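Local coordinates for B12-binding domain-containing protein (Kitasatospora setae, PDB 6WTE) that probably transfers a methyl group from S-adenosylmethionine to its substrate, using bound cobalamin and a [4Fe-4S] cluster in a non-radical reaction of a radical SAM enzyme, at residues A[27-32]-A[132-137]; A[40-45]-A[210-215]; A[77-82]-A[435-440]; A[335-340]-A[391-396]. One frame throughout, in Å; residues are numbered along the deposited sequence. Where two conformers were deposited one is given.

Contact 1 of 4, residues A[27-32]-A[132-137]; sequences TALEDE and ILCELA
The flat group in this contact is a peptide, not a ring: Cys-134 SG lies over one face of the Ala-28 to Leu-29 peptide plane, nearest the carbonyl, with SG 3.5 Å from Ala-28 O. On the other side of that plane, tilted out of it, Glu-32 N gives the last turn of helix its hydrogen bond to Ala-28 O. The two helices, 20-31 and 130-141, belong to the Rossmann-like cobalamin-binding domain; the axes of their pieces 27-31 and 132-137 come within 9.4 Å at a signed crossing angle of -42°. The sulfur lies beside the backbone N of its own residue and anti to the carbonyl carbon (chi1 -74°), where it meets Ala-28 and Glu-32. Ala-28 CB lies 3.9 Å from Cys-134 SG, and Glu-32 CG closes in on SG at 3.7 Å from the end of the helix. Deeper, toward the sheet, the work is done by Leu-29, which crosses Leu-133 at about a right angle. Val-36 of strand 35-40 lies against Leu-29, while Leu-63 and Val-102 of the central strands lie against Leu-133, so both leucines help join the helices to the sheet. Leu-133 also approaches bound cobalamin to about 4 Å, which puts this packing beside the cofactor. The two branches of Leu-29 divide the partners: CD1 meets Leu-133 CD2 at 3.7 Å, and CD2 meets Ala-137 CB at 3.9 Å.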
loop_
_atom_site.group_PDB
_atom_site.type_symbol
_atom_site.label_atom_id
_atom_site.label_comp_id
_atom_site.label_asym_id
_atom_site.label_seq_id
_atom_site.Cartn_x
_atom_site.Cartn_y
_atom_site.Cartn_z
ATOM N N THR A 27 -2.335 17.831 9.485
ATOM C CA THR A 27 -1.267 18.598 10.125
ATOM C C THR A 27 -0.820 19.756 9.244
ATOM O O THR A 27 -0.737 20.903 9.698
ATOM C CB THR A 27 -0.083 17.685 10.446
ATOM O OG1 THR A 27 -0.479 16.733 11.438
ATOM C CG2 THR A 27 1.099 18.494 10.972
ATOM N N ALA A 28 -0.544 19.472 7.970
ATOM C CA ALA A 28 -0.060 20.505 7.062
ATOM C C ALA A 28 -1.101 21.601 6.873
ATOM O O ALA A 28 -0.783 22.794 6.926
ATOM C CB ALA A 28 0.312 19.877 5.722
ATOM N N LEU A 29 -2.352 21.210 6.647
ATOM C CA LEU A 29 -3.396 22.204 6.420
ATOM C C LEU A 29 -3.623 23.060 7.659
ATOM O O LEU A 29 -3.737 24.285 7.559
ATOM C CB LEU A 29 -4.685 21.509 5.997
ATOM C CG LEU A 29 -4.745 21.020 4.553
ATOM C CD1 LEU A 29 -5.952 20.120 4.402
ATOM C CD2 LEU A 29 -4.817 22.208 3.598
ATOM N N GLU A 30 -3.666 22.435 8.838
ATOM C CA GLU A 30 -3.843 23.208 10.065
ATOM C C GLU A 30 -2.672 24.155 10.300
ATOM O O GLU A 30 -2.868 25.303 10.720
ATOM C CB GLU A 30 -4.021 22.269 11.259
ATOM C CG GLU A 30 -5.359 21.547 11.275
ATOM C CD GLU A 30 -5.537 20.676 12.505
ATOM O OE1 GLU A 30 -4.520 20.325 13.135
ATOM O OE2 GLU A 30 -6.695 20.344 12.836
ATOM N N ASP A 31 -1.444 23.696 10.031
ATOM C CA ASP A 31 -0.277 24.550 10.220
ATOM C C ASP A 31 -0.279 25.744 9.274
ATOM O O ASP A 31 0.345 26.763 9.583
ATOM C CB ASP A 31 1.013 23.741 10.044
ATOM C CG ASP A 31 1.278 22.790 11.204
ATOM O OD1 ASP A 31 0.496 22.781 12.178
ATOM O OD2 ASP A 31 2.278 22.049 11.144
ATOM N N GLU A 32 -0.962 25.641 8.136
ATOM C CA GLU A 32 -1.089 26.737 7.184
ATOM C C GLU A 32 -2.336 27.579 7.413
ATOM O O GLU A 32 -2.660 28.429 6.577
ATOM C CB GLU A 32 -1.087 26.197 5.752
ATOM C CG GLU A 32 0.256 25.636 5.311
ATOM C CD GLU A 32 1.332 26.701 5.216
ATOM O OE1 GLU A 32 0.998 27.863 4.903
ATOM O OE2 GLU A 32 2.513 26.376 5.460
ATOM N N ILE A 132 1.027 20.199 -1.941
ATOM C CA ILE A 132 0.130 20.541 -3.046
ATOM C C ILE A 132 -1.262 20.863 -2.517
ATOM O O ILE A 132 -1.914 21.808 -2.976
ATOM C CB ILE A 132 0.093 19.389 -4.068
ATOM C CG1 ILE A 132 1.477 19.187 -4.684
ATOM C CG2 ILE A 132 -0.986 19.652 -5.149
ATOM C CD1 ILE A 132 1.609 17.941 -5.538
ATOM N N LEU A 133 -1.738 20.084 -1.541
ATOM C CA LEU A 133 -3.078 20.314 -1.008
ATOM C C LEU A 133 -3.181 21.674 -0.322
ATOM O O LEU A 133 -4.214 22.349 -0.421
ATOM C CB LEU A 133 -3.464 19.186 -0.045
ATOM C CG LEU A 133 -4.886 19.264 0.523
ATOM C CD1 LEU A 133 -5.907 19.370 -0.613
ATOM C CD2 LEU A 133 -5.191 18.060 1.413
ATOM N N CYS A 134 -2.125 22.094 0.383
ATOM C CA CYS A 134 -2.149 23.418 0.995
ATOM C C CYS A 134 -2.220 24.513 -0.057
ATOM O O CYS A 134 -2.932 25.506 0.124
ATOM C CB CYS A 134 -0.925 23.631 1.877
ATOM S SG CYS A 134 -0.996 22.729 3.430
ATOM N N GLU A 135 -1.462 24.370 -1.148
ATOM C CA GLU A 135 -1.538 25.371 -2.205
ATOM C C GLU A 135 -2.914 25.368 -2.850
ATOM O O GLU A 135 -3.469 26.431 -3.137
ATOM C CB GLU A 135 -0.440 25.135 -3.245
ATOM C CG GLU A 135 0.959 25.327 -2.678
ATOM C CD GLU A 135 2.041 25.403 -3.740
ATOM O OE1 GLU A 135 1.707 25.568 -4.935
ATOM O OE2 GLU A 135 3.231 25.299 -3.371
ATOM N N LEU A 136 -3.494 24.180 -3.048
ATOM C CA LEU A 136 -4.840 24.094 -3.607
ATOM C C LEU A 136 -5.862 24.748 -2.683
ATOM O O LEU A 136 -6.680 25.563 -3.123
ATOM C CB LEU A 136 -5.200 22.630 -3.871
ATOM C CG LEU A 136 -6.595 22.359 -4.454
ATOM C CD1 LEU A 136 -6.796 23.030 -5.810
ATOM C CD2 LEU A 136 -6.864 20.861 -4.541
ATOM N N ALA A 137 -5.814 24.417 -1.390
ATOM C CA ALA A 137 -6.737 25.031 -0.439
ATOM C C ALA A 137 -6.583 26.546 -0.425
ATOM O O ALA A 137 -7.573 27.278 -0.305
ATOM C CB ALA A 137 -6.519 24.452 0.962
#

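Contact 2 of 4, residues A[40-45]-A[210-215]; sequences DLTFRR and LEYYRR
Tyr-212 OH donates a 2.6 Å hydrogen bond to Asp-40 OD2, on that oxygen's syn lone pair, with carboxylate and ring planes 20° apart. The other oxygen, Asp-40 OD1, takes Thr-42 N from above the carboxylate plane, an Asx turn, and also Asn-9 ND2, so both oxygens of the carboxylate are engaged. Thr-42 OG1 bonds to Asn-11 O, a cobalamin-site residue. Phe-43 lays CZ over the centre of the Tyr-212 ring, 3.4 Å from Tyr-212 CZ, the planes 49° apart. Glu-211 CG makes a CH-pi contact over one Phe-43 face, and Arg-215, salt-bridged to Glu-211, slides past the ring with NH1 3.2 Å from Phe-43 CD1. A phenylalanine in place of Tyr-212 would probably leave Asp-40 OD2 without this donor and the carboxylate less firmly fixed. The contact joins the loop between strand 35-40 and helix 48-58 of the cobalamin-binding domain to helix 209-214, which leads into strand 219-221 of the radical SAM sheet.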
loop_
_atom_site.group_PDB
_atom_site.type_symbol
_atom_site.label_atom_id
_atom_site.label_comp_id
_atom_site.label_asym_id
_atom_site.label_seq_id
_atom_site.Cartn_x
_atom_site.Cartn_y
_atom_site.Cartn_z
ATOM N N ASP A 40 -14.782 9.972 8.571
ATOM C CA ASP A 40 -14.226 8.633 8.404
ATOM C C ASP A 40 -15.378 7.640 8.284
ATOM O O ASP A 40 -16.107 7.403 9.254
ATOM C CB ASP A 40 -13.305 8.285 9.571
ATOM C CG ASP A 40 -12.495 7.036 9.318
ATOM O OD1 ASP A 40 -12.767 6.349 8.317
ATOM O OD2 ASP A 40 -11.578 6.751 10.112
ATOM N N LEU A 41 -15.535 7.056 7.096
ATOM C CA LEU A 41 -16.656 6.166 6.823
ATOM C C LEU A 41 -16.360 4.712 7.155
ATOM O O LEU A 41 -17.262 3.873 7.038
ATOM C CB LEU A 41 -17.071 6.285 5.350
ATOM C CG LEU A 41 -17.401 7.704 4.876
ATOM C CD1 LEU A 41 -17.793 7.722 3.401
ATOM C CD2 LEU A 41 -18.504 8.320 5.727
ATOM N N THR A 42 -15.135 4.400 7.589
ATOM C CA THR A 42 -14.768 3.009 7.853
ATOM C C THR A 42 -15.668 2.386 8.915
ATOM O O THR A 42 -16.100 1.237 8.776
ATOM C CB THR A 42 -13.302 2.932 8.276
ATOM O OG1 THR A 42 -12.489 3.478 7.232
ATOM C CG2 THR A 42 -12.874 1.482 8.551
ATOM N N PHE A 43 -15.973 3.132 9.975
ATOM C CA PHE A 43 -16.851 2.639 11.026
ATOM C C PHE A 43 -18.308 3.022 10.788
ATOM O O PHE A 43 -19.128 2.928 11.708
ATOM C CB PHE A 43 -16.379 3.155 12.390
ATOM C CG PHE A 43 -14.897 2.997 12.620
ATOM C CD1 PHE A 43 -14.308 1.747 12.623
ATOM C CD2 PHE A 43 -14.096 4.108 12.834
ATOM C CE1 PHE A 43 -12.937 1.600 12.833
ATOM C CE2 PHE A 43 -12.733 3.969 13.049
ATOM C CZ PHE A 43 -12.153 2.713 13.047
ATOM N N ARG A 44 -18.648 3.444 9.571
ATOM C CA ARG A 44 -20.021 3.742 9.179
ATOM C C ARG A 44 -20.364 3.037 7.873
ATOM O O ARG A 44 -21.114 3.559 7.042
ATOM C CB ARG A 44 -20.232 5.249 9.054
ATOM C CG ARG A 44 -19.929 6.043 10.321
ATOM C CD ARG A 44 -20.985 5.823 11.397
ATOM N NE ARG A 44 -22.321 6.221 10.958
ATOM C CZ ARG A 44 -22.836 7.434 11.140
ATOM N NH1 ARG A 44 -22.125 8.373 11.751
ATOM N NH2 ARG A 44 -24.060 7.714 10.708
ATOM N N ARG A 45 -19.826 1.824 7.684
ATOM C CA ARG A 45 -19.991 1.110 6.419
ATOM C C ARG A 45 -21.454 0.919 6.061
ATOM O O ARG A 45 -21.826 0.967 4.883
ATOM C CB ARG A 45 -19.318 -0.263 6.485
ATOM C CG ARG A 45 -17.839 -0.243 6.690
ATOM C CD ARG A 45 -17.240 -1.611 6.389
ATOM N NE ARG A 45 -17.626 -2.653 7.340
ATOM C CZ ARG A 45 -17.261 -3.927 7.228
ATOM N NH1 ARG A 45 -17.647 -4.817 8.130
ATOM N NH2 ARG A 45 -16.506 -4.315 6.206
ATOM N N LEU A 210 -6.835 5.678 18.311
ATOM C CA LEU A 210 -7.025 4.632 19.313
ATOM C C LEU A 210 -8.152 3.690 18.914
ATOM O O LEU A 210 -8.071 2.481 19.159
ATOM C CB LEU A 210 -7.299 5.247 20.686
ATOM C CG LEU A 210 -7.462 4.227 21.815
ATOM C CD1 LEU A 210 -6.154 3.445 22.043
ATOM C CD2 LEU A 210 -7.919 4.915 23.085
ATOM N N GLU A 211 -9.205 4.220 18.285
ATOM C CA GLU A 211 -10.291 3.362 17.818
ATOM C C GLU A 211 -9.774 2.293 16.863
ATOM O O GLU A 211 -10.112 1.112 16.994
ATOM C CB GLU A 211 -11.372 4.205 17.137
ATOM C CG GLU A 211 -12.594 3.405 16.699
ATOM C CD GLU A 211 -13.362 2.800 17.865
ATOM O OE1 GLU A 211 -13.256 3.316 19.000
ATOM O OE2 GLU A 211 -14.081 1.803 17.646
ATOM N N TYR A 212 -8.932 2.687 15.904
ATOM C CA TYR A 212 -8.341 1.701 15.004
ATOM C C TYR A 212 -7.455 0.725 15.762
ATOM O O TYR A 212 -7.465 -0.480 15.485
ATOM C CB TYR A 212 -7.535 2.398 13.914
ATOM C CG TYR A 212 -8.389 2.929 12.793
ATOM C CD1 TYR A 212 -8.798 2.096 11.761
ATOM C CD2 TYR A 212 -8.788 4.258 12.769
ATOM C CE1 TYR A 212 -9.577 2.574 10.725
ATOM C CE2 TYR A 212 -9.573 4.747 11.736
ATOM C CZ TYR A 212 -9.961 3.896 10.717
ATOM O OH TYR A 212 -10.731 4.358 9.678
ATOM N N TYR A 213 -6.688 1.227 16.729
ATOM C CA TYR A 213 -5.780 0.358 17.472
ATOM C C TYR A 213 -6.548 -0.698 18.255
ATOM O O TYR A 213 -6.153 -1.867 18.290
ATOM C CB TYR A 213 -4.911 1.199 18.404
ATOM C CG TYR A 213 -3.829 0.429 19.119
ATOM C CD1 TYR A 213 -2.696 0.003 18.441
ATOM C CD2 TYR A 213 -3.933 0.142 20.475
ATOM C CE1 TYR A 213 -1.699 -0.690 19.082
ATOM C CE2 TYR A 213 -2.929 -0.554 21.137
ATOM C CZ TYR A 213 -1.818 -0.965 20.431
ATOM O OH TYR A 213 -0.825 -1.655 21.072
ATOM N N ARG A 214 -7.663 -0.311 18.878
ATOM C CA ARG A 214 -8.463 -1.266 19.634
ATOM C C ARG A 214 -9.150 -2.285 18.738
ATOM O O ARG A 214 -9.526 -3.362 19.214
ATOM C CB ARG A 214 -9.501 -0.526 20.479
ATOM C CG ARG A 214 -8.891 0.287 21.609
ATOM C CD ARG A 214 -9.952 1.021 22.420
ATOM N NE ARG A 214 -10.951 0.111 22.979
ATOM C CZ ARG A 214 -12.232 0.102 22.623
ATOM N NH1 ARG A 214 -13.072 -0.760 23.180
ATOM N NH2 ARG A 214 -12.676 0.961 21.715
ATOM N N ARG A 215 -9.324 -1.971 17.456
ATOM C CA ARG A 215 -9.924 -2.894 16.507
ATOM C C ARG A 215 -8.875 -3.642 15.692
ATOM O O ARG A 215 -9.219 -4.292 14.702
ATOM C CB ARG A 215 -10.899 -2.141 15.596
ATOM C CG ARG A 215 -11.941 -1.370 16.401
ATOM C CD ARG A 215 -12.963 -0.630 15.548
ATOM N NE ARG A 215 -14.167 -1.425 15.325
ATOM C CZ ARG A 215 -15.380 -0.911 15.153
ATOM N NH1 ARG A 215 -15.558 0.403 15.191
ATOM N NH2 ARG A 215 -16.418 -1.710 14.955
#

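Contact 3 of 4, residues A[77-82]-A[435-440]; sequences FEQRPF and GLQSNT
Gln-79 and Asn-439 face each other with CA atoms 7.3 Å apart, where a loop meets a short strand: Gln-79 has left-handed angles (phi 55°, psi 56°), and the extended run through Gln-437 and Ser-438 turns helical at Asn-439. The extended chain of Gln-79 then carries its amide across. Its OE1 accepts Asn-439 N at 2.7 Å, in the carbonyl plane on a lone pair, and also a water that bonds to Thr-440 OG1, itself hydrogen-bonded to Phe-471 O. Its NE2 donates to Gln-437 OE1 at 3.0 Å and to Ala-76 O, so both ends of the amide are engaged and its rotation is fixed. The Asn-439 amide stacks on that of Gln-79, planes 26° apart, while Asn-439 OD1 takes Gln-437 NE2 at 2.9 Å. A second water links Glu-78 O to Asn-439 ND2. Trp-495 of helix 491-503 touches both amide residues. This is a polar, water-bridged interface between domains: the loop after strand 63-67, which carries the cobalamin-binding residues Thr-71 and Thr-73, meets the region around strand 436-437.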
loop_
_atom_site.group_PDB
_atom_site.type_symbol
_atom_site.label_atom_id
_atom_site.label_comp_id
_atom_site.label_asym_id
_atom_site.label_seq_id
_atom_site.Cartn_x
_atom_site.Cartn_y
_atom_site.Cartn_z
ATOM N N PHE A 77 -5.811 -13.590 -8.378
ATOM C CA PHE A 77 -6.881 -14.547 -8.626
ATOM C C PHE A 77 -8.257 -13.991 -8.281
ATOM O O PHE A 77 -9.263 -14.556 -8.726
ATOM C CB PHE A 77 -6.630 -15.838 -7.839
ATOM C CG PHE A 77 -6.205 -15.604 -6.419
ATOM C CD1 PHE A 77 -4.874 -15.375 -6.103
ATOM C CD2 PHE A 77 -7.142 -15.603 -5.394
ATOM C CE1 PHE A 77 -4.485 -15.148 -4.798
ATOM C CE2 PHE A 77 -6.752 -15.384 -4.082
ATOM C CZ PHE A 77 -5.426 -15.153 -3.786
ATOM N N GLU A 78 -8.327 -12.884 -7.543
ATOM C CA GLU A 78 -9.598 -12.339 -7.079
ATOM C C GLU A 78 -10.141 -11.245 -7.987
ATOM O O GLU A 78 -11.294 -11.321 -8.420
ATOM C CB GLU A 78 -9.454 -11.784 -5.658
ATOM C CG GLU A 78 -10.791 -11.420 -5.031
ATOM C CD GLU A 78 -10.655 -10.878 -3.624
ATOM O OE1 GLU A 78 -9.508 -10.687 -3.163
ATOM O OE2 GLU A 78 -11.705 -10.640 -2.985
ATOM N N GLN A 79 -9.334 -10.232 -8.285
ATOM C CA GLN A 79 -9.745 -9.123 -9.141
ATOM C C GLN A 79 -11.024 -8.474 -8.610
ATOM O O GLN A 79 -12.045 -8.359 -9.298
ATOM C CB GLN A 79 -9.899 -9.600 -10.585
ATOM C CG GLN A 79 -8.562 -10.012 -11.177
ATOM C CD GLN A 79 -8.699 -10.750 -12.480
ATOM O OE1 GLN A 79 -9.594 -10.470 -13.277
ATOM N NE2 GLN A 79 -7.816 -11.714 -12.706
ATOM N N ARG A 80 -10.944 -8.060 -7.349
ATOM C CA ARG A 80 -12.054 -7.389 -6.684
ATOM C C ARG A 80 -11.733 -5.909 -6.549
ATOM O O ARG A 80 -10.888 -5.533 -5.724
ATOM C CB ARG A 80 -12.339 -7.999 -5.311
ATOM C CG ARG A 80 -13.364 -7.197 -4.516
ATOM C CD ARG A 80 -14.127 -8.051 -3.520
ATOM N NE ARG A 80 -15.108 -7.255 -2.787
ATOM C CZ ARG A 80 -14.897 -6.731 -1.585
ATOM N NH1 ARG A 80 -13.736 -6.921 -0.970
ATOM N NH2 ARG A 80 -15.846 -6.017 -0.994
ATOM N N PRO A 81 -12.362 -5.041 -7.334
ATOM C CA PRO A 81 -12.042 -3.614 -7.274
ATOM C C PRO A 81 -12.725 -2.909 -6.114
ATOM O O PRO A 81 -13.776 -3.329 -5.628
ATOM C CB PRO A 81 -12.581 -3.084 -8.605
ATOM C CG PRO A 81 -13.752 -3.952 -8.878
ATOM C CD PRO A 81 -13.372 -5.330 -8.368
ATOM N N PHE A 82 -12.097 -1.816 -5.675
ATOM C CA PHE A 82 -12.711 -0.886 -4.740
ATOM C C PHE A 82 -13.137 0.430 -5.381
ATOM O O PHE A 82 -13.922 1.164 -4.773
ATOM C CB PHE A 82 -11.747 -0.557 -3.589
ATOM C CG PHE A 82 -11.375 -1.739 -2.735
ATOM C CD1 PHE A 82 -12.346 -2.442 -2.040
ATOM C CD2 PHE A 82 -10.050 -2.118 -2.597
ATOM C CE1 PHE A 82 -12.002 -3.522 -1.240
ATOM C CE2 PHE A 82 -9.699 -3.195 -1.797
ATOM C CZ PHE A 82 -10.676 -3.898 -1.124
ATOM N N GLY A 435 0.617 -14.689 -21.073
ATOM C CA GLY A 435 0.497 -14.545 -19.642
ATOM C C GLY A 435 -0.488 -13.493 -19.184
ATOM O O GLY A 435 -0.818 -13.466 -17.994
ATOM N N LEU A 436 -0.954 -12.630 -20.086
ATOM C CA LEU A 436 -1.970 -11.639 -19.757
ATOM C C LEU A 436 -3.301 -12.330 -19.482
ATOM O O LEU A 436 -3.712 -13.227 -20.223
ATOM C CB LEU A 436 -2.110 -10.661 -20.920
ATOM C CG LEU A 436 -2.524 -9.214 -20.722
ATOM C CD1 LEU A 436 -1.649 -8.584 -19.669
ATOM C CD2 LEU A 436 -2.344 -8.507 -22.041
ATOM N N GLN A 437 -3.993 -11.892 -18.433
ATOM C CA GLN A 437 -5.213 -12.565 -18.013
ATOM C C GLN A 437 -6.128 -11.578 -17.302
ATOM O O GLN A 437 -5.668 -10.671 -16.606
ATOM C CB GLN A 437 -4.897 -13.746 -17.080
ATOM C CG GLN A 437 -6.050 -14.723 -16.821
ATOM C CD GLN A 437 -6.994 -14.287 -15.697
ATOM O OE1 GLN A 437 -6.669 -13.417 -14.891
ATOM N NE2 GLN A 437 -8.168 -14.904 -15.645
ATOM N N SER A 438 -7.432 -11.782 -17.472
ATOM C CA SER A 438 -8.426 -11.105 -16.651
ATOM C C SER A 438 -9.662 -11.982 -16.570
ATOM O O SER A 438 -10.085 -12.558 -17.577
ATOM C CB SER A 438 -8.811 -9.730 -17.206
ATOM O OG SER A 438 -9.761 -9.117 -16.347
ATOM N N ASN A 439 -10.244 -12.071 -15.368
ATOM C CA ASN A 439 -11.399 -12.938 -15.165
ATOM C C ASN A 439 -12.613 -12.503 -15.968
ATOM O O ASN A 439 -13.486 -13.332 -16.239
ATOM C CB ASN A 439 -11.785 -12.982 -13.689
ATOM C CG ASN A 439 -10.748 -13.671 -12.834
ATOM O OD1 ASN A 439 -9.841 -14.330 -13.343
ATOM N ND2 ASN A 439 -10.884 -13.533 -11.526
ATOM N N THR A 440 -12.706 -11.223 -16.327
ATOM C CA THR A 440 -13.859 -10.687 -17.040
ATOM C C THR A 440 -13.531 -10.310 -18.482
ATOM O O THR A 440 -14.286 -9.563 -19.111
ATOM C CB THR A 440 -14.420 -9.481 -16.288
ATOM O OG1 THR A 440 -13.385 -8.507 -16.127
ATOM C CG2 THR A 440 -14.913 -9.902 -14.912
HETATM O O HOH W 1 -13.251 -11.587 -10.877
HETATM O O HOH W 2 -11.407 -8.435 -13.678
#

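Contact 4 of 4, residues A[335-340]-A[391-396]; sequences DHIRPE and RACVDA
Ile-337 reaches helix 387-398 by two branches from CB. CG2, in the crowded position between backbone N and carbonyl carbon, presses on Cys-393, 3.7 Å from Cys-393 CA. CG1 leaves anti to the backbone N (chi1 -171°) and hands on to CD1, which ends 3.5 Å from Ala-396 CB, tighter than usual for two carbons. One residue earlier, His-336 presents a ring face to the same cysteine: Cys-393 SG is 4.2 Å from the ring centroid, 7° off the normal, and Cys-393 CB adds a CH-pi contact over that face. The ring's rotation is set by its two nitrogens. ND1 accepts Arg-338 N at 3.1 Å in an almost straight bond close to the ring plane, and NE2 pairs with Glu-385 OE2. A leucine in place of His-336 would probably leave Arg-338 N and Glu-385 without these partners and free the turn before the helix to shift. Arg-338 is the N-cap residue of helix 339-342. The segments follow neighbouring parallel strands of the radical SAM partial barrel: 335-340 leaves the C-terminal end of strand 327-335, and helix 387-398 follows strand 373-380.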
loop_
_atom_site.group_PDB
_atom_site.type_symbol
_atom_site.label_atom_id
_atom_site.label_comp_id
_atom_site.label_asym_id
_atom_site.label_seq_id
_atom_site.Cartn_x
_atom_site.Cartn_y
_atom_site.Cartn_z
ATOM N N ASP A 335 10.833 -12.715 -1.884
ATOM C CA ASP A 335 10.081 -12.851 -3.131
ATOM C C ASP A 335 10.428 -14.101 -3.938
ATOM O O ASP A 335 9.515 -14.790 -4.403
ATOM C CB ASP A 335 10.229 -11.580 -3.976
ATOM C CG ASP A 335 9.415 -10.428 -3.413
ATOM O OD1 ASP A 335 8.419 -10.708 -2.707
ATOM O OD2 ASP A 335 9.767 -9.255 -3.655
ATOM N N HIS A 336 11.710 -14.430 -4.095
ATOM C CA HIS A 336 12.087 -15.674 -4.765
ATOM C C HIS A 336 13.528 -16.015 -4.411
ATOM O O HIS A 336 14.196 -15.295 -3.667
ATOM C CB HIS A 336 11.915 -15.580 -6.286
ATOM C CG HIS A 336 11.455 -16.860 -6.915
ATOM N ND1 HIS A 336 12.299 -17.924 -7.146
ATOM C CD2 HIS A 336 10.231 -17.256 -7.332
ATOM C CE1 HIS A 336 11.615 -18.915 -7.688
ATOM N NE2 HIS A 336 10.357 -18.536 -7.812
ATOM N N ILE A 337 14.010 -17.119 -4.979
ATOM C CA ILE A 337 15.404 -17.522 -4.812
ATOM C C ILE A 337 16.118 -17.741 -6.133
ATOM O O ILE A 337 17.357 -17.636 -6.189
ATOM C CB ILE A 337 15.500 -18.794 -3.942
ATOM C CG1 ILE A 337 16.963 -19.085 -3.583
ATOM C CG2 ILE A 337 14.902 -19.975 -4.679
ATOM C CD1 ILE A 337 17.164 -20.223 -2.612
ATOM N N ARG A 338 15.407 -18.005 -7.220
ATOM C CA ARG A 338 16.055 -18.354 -8.475
ATOM C C ARG A 338 16.576 -17.102 -9.173
ATOM O O ARG A 338 15.792 -16.174 -9.433
ATOM C CB ARG A 338 15.088 -19.106 -9.378
ATOM C CG ARG A 338 14.853 -20.553 -8.953
ATOM C CD ARG A 338 16.144 -21.364 -9.050
ATOM N NE ARG A 338 15.936 -22.792 -8.811
ATOM C CZ ARG A 338 15.507 -23.651 -9.733
ATOM N NH1 ARG A 338 15.225 -23.228 -10.956
ATOM N NH2 ARG A 338 15.354 -24.934 -9.433
ATOM N N PRO A 339 17.873 -17.031 -9.488
ATOM C CA PRO A 339 18.400 -15.850 -10.189
ATOM C C PRO A 339 17.739 -15.611 -11.529
ATOM O O PRO A 339 17.569 -14.451 -11.926
ATOM C CB PRO A 339 19.896 -16.172 -10.349
ATOM C CG PRO A 339 20.186 -17.210 -9.311
ATOM C CD PRO A 339 18.927 -18.009 -9.160
ATOM N N GLU A 340 17.342 -16.672 -12.236
ATOM C CA GLU A 340 16.698 -16.479 -13.528
ATOM C C GLU A 340 15.354 -15.776 -13.383
ATOM O O GLU A 340 14.919 -15.080 -14.306
ATOM C CB GLU A 340 16.538 -17.821 -14.247
ATOM C CG GLU A 340 15.720 -18.860 -13.494
ATOM C CD GLU A 340 16.558 -19.775 -12.602
ATOM O OE1 GLU A 340 17.643 -19.359 -12.121
ATOM O OE2 GLU A 340 16.122 -20.929 -12.391
ATOM N N ARG A 391 8.760 -25.091 -6.681
ATOM C CA ARG A 391 9.167 -26.083 -5.684
ATOM C C ARG A 391 10.518 -25.738 -5.078
ATOM O O ARG A 391 10.712 -25.858 -3.859
ATOM C CB ARG A 391 9.226 -27.478 -6.306
ATOM C CG ARG A 391 7.899 -28.043 -6.742
ATOM C CD ARG A 391 8.021 -29.524 -7.059
ATOM N NE ARG A 391 6.899 -29.997 -7.866
ATOM C CZ ARG A 391 6.963 -30.206 -9.177
ATOM N NH1 ARG A 391 8.099 -29.993 -9.831
ATOM N NH2 ARG A 391 5.892 -30.636 -9.832
ATOM N N ALA A 392 11.469 -25.315 -5.916
ATOM C CA ALA A 392 12.789 -24.957 -5.410
ATOM C C ALA A 392 12.700 -23.816 -4.409
ATOM O O ALA A 392 13.368 -23.838 -3.368
ATOM C CB ALA A 392 13.709 -24.579 -6.567
ATOM N N CYS A 393 11.872 -22.812 -4.705
ATOM C CA CYS A 393 11.704 -21.701 -3.776
ATOM C C CYS A 393 10.991 -22.141 -2.504
ATOM O O CYS A 393 11.411 -21.778 -1.398
ATOM C CB CYS A 393 10.941 -20.560 -4.452
ATOM S SG CYS A 393 10.761 -19.120 -3.394
ATOM N N VAL A 394 9.916 -22.925 -2.636
ATOM C CA VAL A 394 9.208 -23.423 -1.457
ATOM C C VAL A 394 10.170 -24.162 -0.540
ATOM O O VAL A 394 10.248 -23.881 0.661
ATOM C CB VAL A 394 8.027 -24.321 -1.870
ATOM C CG1 VAL A 394 7.529 -25.137 -0.677
ATOM C CG2 VAL A 394 6.892 -23.474 -2.438
ATOM N N ASP A 395 10.944 -25.096 -1.105
ATOM C CA ASP A 395 11.852 -25.905 -0.293
ATOM C C ASP A 395 12.882 -25.045 0.422
ATOM O O ASP A 395 13.154 -25.246 1.613
ATOM C CB ASP A 395 12.550 -26.949 -1.168
ATOM C CG ASP A 395 11.622 -28.072 -1.585
ATOM O OD1 ASP A 395 10.521 -28.180 -1.011
ATOM O OD2 ASP A 395 11.995 -28.846 -2.486
ATOM N N ALA A 396 13.474 -24.085 -0.288
ATOM C CA ALA A 396 14.507 -23.256 0.322
ATOM C C ALA A 396 13.920 -22.301 1.357
ATOM O O ALA A 396 14.482 -22.138 2.445
ATOM C CB ALA A 396 15.255 -22.480 -0.755
#

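Contact 1 lies within the cobalamin-binding domain and contact 4 within the radical SAM barrel, on opposite sides of the chain's centre with their own centres about 47 Å apart. Contacts 2 and 3 join the first domain to later parts of the chain; their nearest atoms are about 7 Å apart. Three contacts border the cobalamin: the side chain of Leu-133 in contact 1 is about 4 Å from it, that of Glu-78 in contact 3 about 6 Å and that of Thr-42 in contact 2 about 7 Å. In contact 4 the side chain of His-336 is about 12 Å from the [4Fe-4S] cluster. Along the chain contact 4 is nested inside the loop closed by contact 3.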